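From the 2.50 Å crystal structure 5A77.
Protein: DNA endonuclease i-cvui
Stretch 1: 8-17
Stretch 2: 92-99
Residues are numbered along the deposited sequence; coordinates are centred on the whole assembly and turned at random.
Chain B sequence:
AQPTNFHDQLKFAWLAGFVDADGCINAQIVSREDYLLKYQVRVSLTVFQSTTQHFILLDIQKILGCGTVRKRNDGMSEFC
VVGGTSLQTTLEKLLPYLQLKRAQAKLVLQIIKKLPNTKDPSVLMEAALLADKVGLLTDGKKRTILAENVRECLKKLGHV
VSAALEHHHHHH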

# COMPACT_ATOMS: atom_id res chain seq x y z
N ASP B 8 -13.98 -13.79 -6.27
CA ASP B 8 -12.77 -14.10 -5.52
C ASP B 8 -11.54 -13.52 -6.20
O ASP B 8 -10.59 -13.11 -5.54
N GLN B 9 -11.58 -13.47 -7.53
CA GLN B 9 -10.45 -12.95 -8.28
C GLN B 9 -10.34 -11.44 -8.15
O GLN B 9 -9.26 -10.88 -8.30
N LEU B 10 -11.47 -10.79 -7.89
CA LEU B 10 -11.47 -9.36 -7.62
C LEU B 10 -10.91 -9.03 -6.25
O LEU B 10 -10.26 -7.99 -6.09
N LYS B 11 -11.19 -9.89 -5.27
CA LYS B 11 -10.61 -9.74 -3.93
C LYS B 11 -9.10 -10.01 -3.93
O LYS B 11 -8.34 -9.33 -3.24
N PHE B 12 -8.67 -11.01 -4.70
CA PHE B 12 -7.26 -11.37 -4.78
C PHE B 12 -6.47 -10.28 -5.52
O PHE B 12 -5.29 -10.05 -5.23
N ALA B 13 -7.12 -9.60 -6.46
CA ALA B 13 -6.50 -8.50 -7.19
C ALA B 13 -6.36 -7.27 -6.28
O ALA B 13 -5.32 -6.61 -6.26
N TRP B 14 -7.42 -6.96 -5.53
CA TRP B 14 -7.39 -5.90 -4.54
C TRP B 14 -6.28 -6.17 -3.53
O TRP B 14 -5.47 -5.30 -3.23
N LEU B 15 -6.25 -7.39 -3.00
CA LEU B 15 -5.26 -7.77 -2.00
C LEU B 15 -3.85 -7.76 -2.58
O LEU B 15 -2.89 -7.34 -1.92
N ALA B 16 -3.71 -8.22 -3.81
CA ALA B 16 -2.44 -8.10 -4.47
C ALA B 16 -2.07 -6.62 -4.51
O ALA B 16 -0.92 -6.25 -4.21
N GLY B 17 -3.05 -5.80 -4.84
CA GLY B 17 -2.86 -4.36 -4.88
C GLY B 17 -2.34 -3.86 -3.55
O GLY B 17 -1.45 -3.01 -3.50
N GLU B 92 0.20 -18.44 -4.73
CA GLU B 92 -0.43 -18.84 -5.95
C GLU B 92 -1.77 -18.14 -6.17
O GLU B 92 -2.29 -18.13 -7.26
N LYS B 93 -2.33 -17.56 -5.14
CA LYS B 93 -3.56 -16.76 -5.22
C LYS B 93 -3.22 -15.40 -5.76
O LYS B 93 -3.87 -14.90 -6.66
N LEU B 94 -2.16 -14.81 -5.21
CA LEU B 94 -1.77 -13.43 -5.52
C LEU B 94 -0.90 -13.32 -6.77
O LEU B 94 -1.04 -12.37 -7.54
N LEU B 95 -0.03 -14.31 -6.95
CA LEU B 95 0.96 -14.36 -8.04
C LEU B 95 0.52 -13.79 -9.39
O LEU B 95 1.24 -12.98 -9.97
N PRO B 96 -0.67 -14.20 -9.89
CA PRO B 96 -1.09 -13.61 -11.17
C PRO B 96 -1.32 -12.09 -11.12
O PRO B 96 -1.40 -11.46 -12.19
N TYR B 97 -1.43 -11.51 -9.93
CA TYR B 97 -1.72 -10.08 -9.84
C TYR B 97 -0.62 -9.26 -9.18
O TYR B 97 -0.60 -8.04 -9.30
N LEU B 98 0.31 -9.90 -8.48
CA LEU B 98 1.39 -9.12 -7.90
C LEU B 98 2.26 -8.51 -9.01
O LEU B 98 2.79 -9.21 -9.87
N GLN B 99 2.38 -7.19 -8.99
CA GLN B 99 3.23 -6.54 -9.96
C GLN B 99 4.57 -6.24 -9.31
O GLN B 99 5.60 -6.77 -9.72

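Residues 8-17 form a continuous helical segment, and one flank of it packs against the end of a second helix, 92-94, and the turn that follows it. The two stretches bury 436 Å² between them, counted over both sides, and no hydrogen bond crosses the contact. It is held by apolar packing and by aliphatic groups lying over two aromatic rings. From the first stretch F12 and A16, one helical turn apart, direct their CA-to-CB bonds toward the partner; from the second, K93 and Y97 do the same.

The closest apolar packing centres on A16. Its methyl sits against the base of the tyrosine side chain, with A16 CB 3.4 Å from Y97 CB, and against two leucines, A16 CB lying 4.2 Å from L94 CD2 and 4.0 Å from L98 CD2. The backbones are close here, with A16 CA 5.2 Å from L98 CA. Both leucines adopt the mt rotamer, and although their CA-to-CB bonds point sideways, their ends come nearer to the helix. L94 CD2 reaches the backbone, 3.4 Å from F12 O, and also approaches the side chain of L15, 4.2 Å from L15 CG. The CA-to-CB bond of L15, in the tp rotamer, points sideways, and the residue adds a smaller share of the contact. L98 CD2 likewise comes close to a carbonyl, 3.7 Å from A16 O.

Two aromatic rings supply the CH-pi contacts. F12 (chi1 m) presents a ring face to the aliphatic part of K93: K93 CG stands 4.0 Å from the centroid of the F12 ring, 20° off its normal, while K93 CD is 3.8 Å from F12 CZ. The lysine is extended beyond CB, with chi1 m and the remaining three angles t, so its methylenes cover the phenyl ring as its end leads away. The Y97 ring, also with chi1 m, lies along the helix with one face over A13. A13 CB is 4.3 Å from the ring centroid and 16° off the normal, and A13 CA approaches Y97 CG at 4.0 Å. F12 CB adds a contact of 3.9 Å to Y97 CE2. With 95 Å² covered by the helix, Y97 has the largest covered area of any residue in either stretch.

Polar groups contribute little across the contact. Y97 OH extends to Q9, where the nearest approach is to carbon, 3.4 Å from Y97 OH to Q9 CB, and the CA-to-CB bond of Q9 (chi1 m, chi2 t) points sideways. K93 NZ finds its hydrogen-bond partner elsewhere in the structure. Several backbone groups are paired within each stretch: A16 N donates to F12 O at 2.8 Å, the same carbonyl approached by the L94 methyl, and in the turn both Y97 N and L98 N donate to L94 O, at 2.6 and 3.0 Å respectively. D8, L10, K11 and W14 make no contact with the second stretch.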

# COMPACT_ATOMS: atom_id res chain seq x y z
CB ASP B 8 -12.61 -15.62 -5.35
CG ASP B 8 -12.88 -16.09 -3.93
OD1 ASP B 8 -13.58 -15.37 -3.20
OD2 ASP B 8 -12.37 -17.17 -3.56
CB GLN B 9 -10.55 -13.34 -9.76
CG GLN B 9 -10.40 -14.83 -9.98
CD GLN B 9 -10.49 -15.21 -11.44
OE1 GLN B 9 -10.67 -14.36 -12.31
NE2 GLN B 9 -10.33 -16.50 -11.72
CB LEU B 10 -12.88 -8.78 -7.74
CG LEU B 10 -13.33 -8.37 -9.13
CD1 LEU B 10 -14.81 -8.03 -9.13
CD2 LEU B 10 -12.53 -7.16 -9.57
CB LYS B 11 -11.32 -10.67 -2.93
CG LYS B 11 -12.80 -10.34 -2.68
CD LYS B 11 -12.94 -8.97 -2.02
CE LYS B 11 -14.38 -8.56 -1.76
NZ LYS B 11 -15.04 -9.40 -0.72
CB PHE B 12 -7.08 -12.72 -5.49
CG PHE B 12 -7.59 -13.90 -4.69
CD1 PHE B 12 -7.43 -13.94 -3.31
CD2 PHE B 12 -8.23 -14.96 -5.32
CE1 PHE B 12 -7.91 -15.02 -2.57
CE2 PHE B 12 -8.71 -16.04 -4.58
CZ PHE B 12 -8.55 -16.07 -3.21
CB ALA B 13 -7.31 -8.15 -8.43
CB TRP B 14 -8.74 -5.75 -3.81
CG TRP B 14 -8.71 -4.76 -2.68
CD1 TRP B 14 -8.98 -3.42 -2.75
CD2 TRP B 14 -8.37 -5.02 -1.30
NE1 TRP B 14 -8.83 -2.84 -1.51
CE2 TRP B 14 -8.46 -3.79 -0.62
CE3 TRP B 14 -8.01 -6.17 -0.60
CZ2 TRP B 14 -8.19 -3.69 0.75
CZ3 TRP B 14 -7.74 -6.06 0.77
CH2 TRP B 14 -7.84 -4.83 1.42
CB LEU B 15 -5.57 -9.15 -1.42
CG LEU B 15 -4.59 -9.53 -0.31
CD1 LEU B 15 -4.56 -8.42 0.74
CD2 LEU B 15 -4.95 -10.87 0.32
CB ALA B 16 -2.49 -8.68 -5.87
CB GLU B 92 -0.60 -20.37 -5.96
CG GLU B 92 0.12 -21.16 -4.87
CD GLU B 92 0.42 -22.61 -5.25
OE1 GLU B 92 1.47 -22.86 -5.85
OE2 GLU B 92 -0.38 -23.51 -4.92
CB LYS B 93 -4.24 -16.65 -3.86
CG LYS B 93 -5.19 -17.79 -3.56
CD LYS B 93 -5.43 -17.90 -2.09
CE LYS B 93 -6.19 -19.16 -1.76
NZ LYS B 93 -6.15 -19.45 -0.30
CB LEU B 94 -1.02 -12.83 -4.33
CG LEU B 94 -1.91 -12.82 -3.08
CD1 LEU B 94 -1.20 -12.25 -1.85
CD2 LEU B 94 -3.17 -12.04 -3.38
CB LEU B 95 1.40 -15.81 -8.22
CG LEU B 95 2.85 -16.15 -8.55
CD1 LEU B 95 3.79 -15.27 -7.75
CD2 LEU B 95 3.05 -17.62 -8.21
CB PRO B 96 -2.42 -14.33 -11.46
CG PRO B 96 -2.36 -15.58 -10.66
CD PRO B 96 -1.63 -15.20 -9.42
CB TYR B 97 -3.02 -9.85 -9.07
CG TYR B 97 -4.15 -10.74 -9.52
CD1 TYR B 97 -4.80 -10.52 -10.72
CD2 TYR B 97 -4.56 -11.82 -8.74
CE1 TYR B 97 -5.83 -11.33 -11.14
CE2 TYR B 97 -5.59 -12.64 -9.14
CZ TYR B 97 -6.22 -12.39 -10.34
OH TYR B 97 -7.25 -13.21 -10.75
CB LEU B 98 2.25 -9.96 -6.98
CG LEU B 98 1.71 -10.30 -5.59
CD1 LEU B 98 2.75 -11.12 -4.85
CD2 LEU B 98 1.35 -9.06 -4.82
CB GLN B 99 2.57 -5.27 -10.50
CG GLN B 99 2.50 -5.22 -12.04
CD GLN B 99 1.56 -6.28 -12.61
OE1 GLN B 99 0.48 -6.51 -12.07
NE2 GLN B 99 1.97 -6.91 -13.70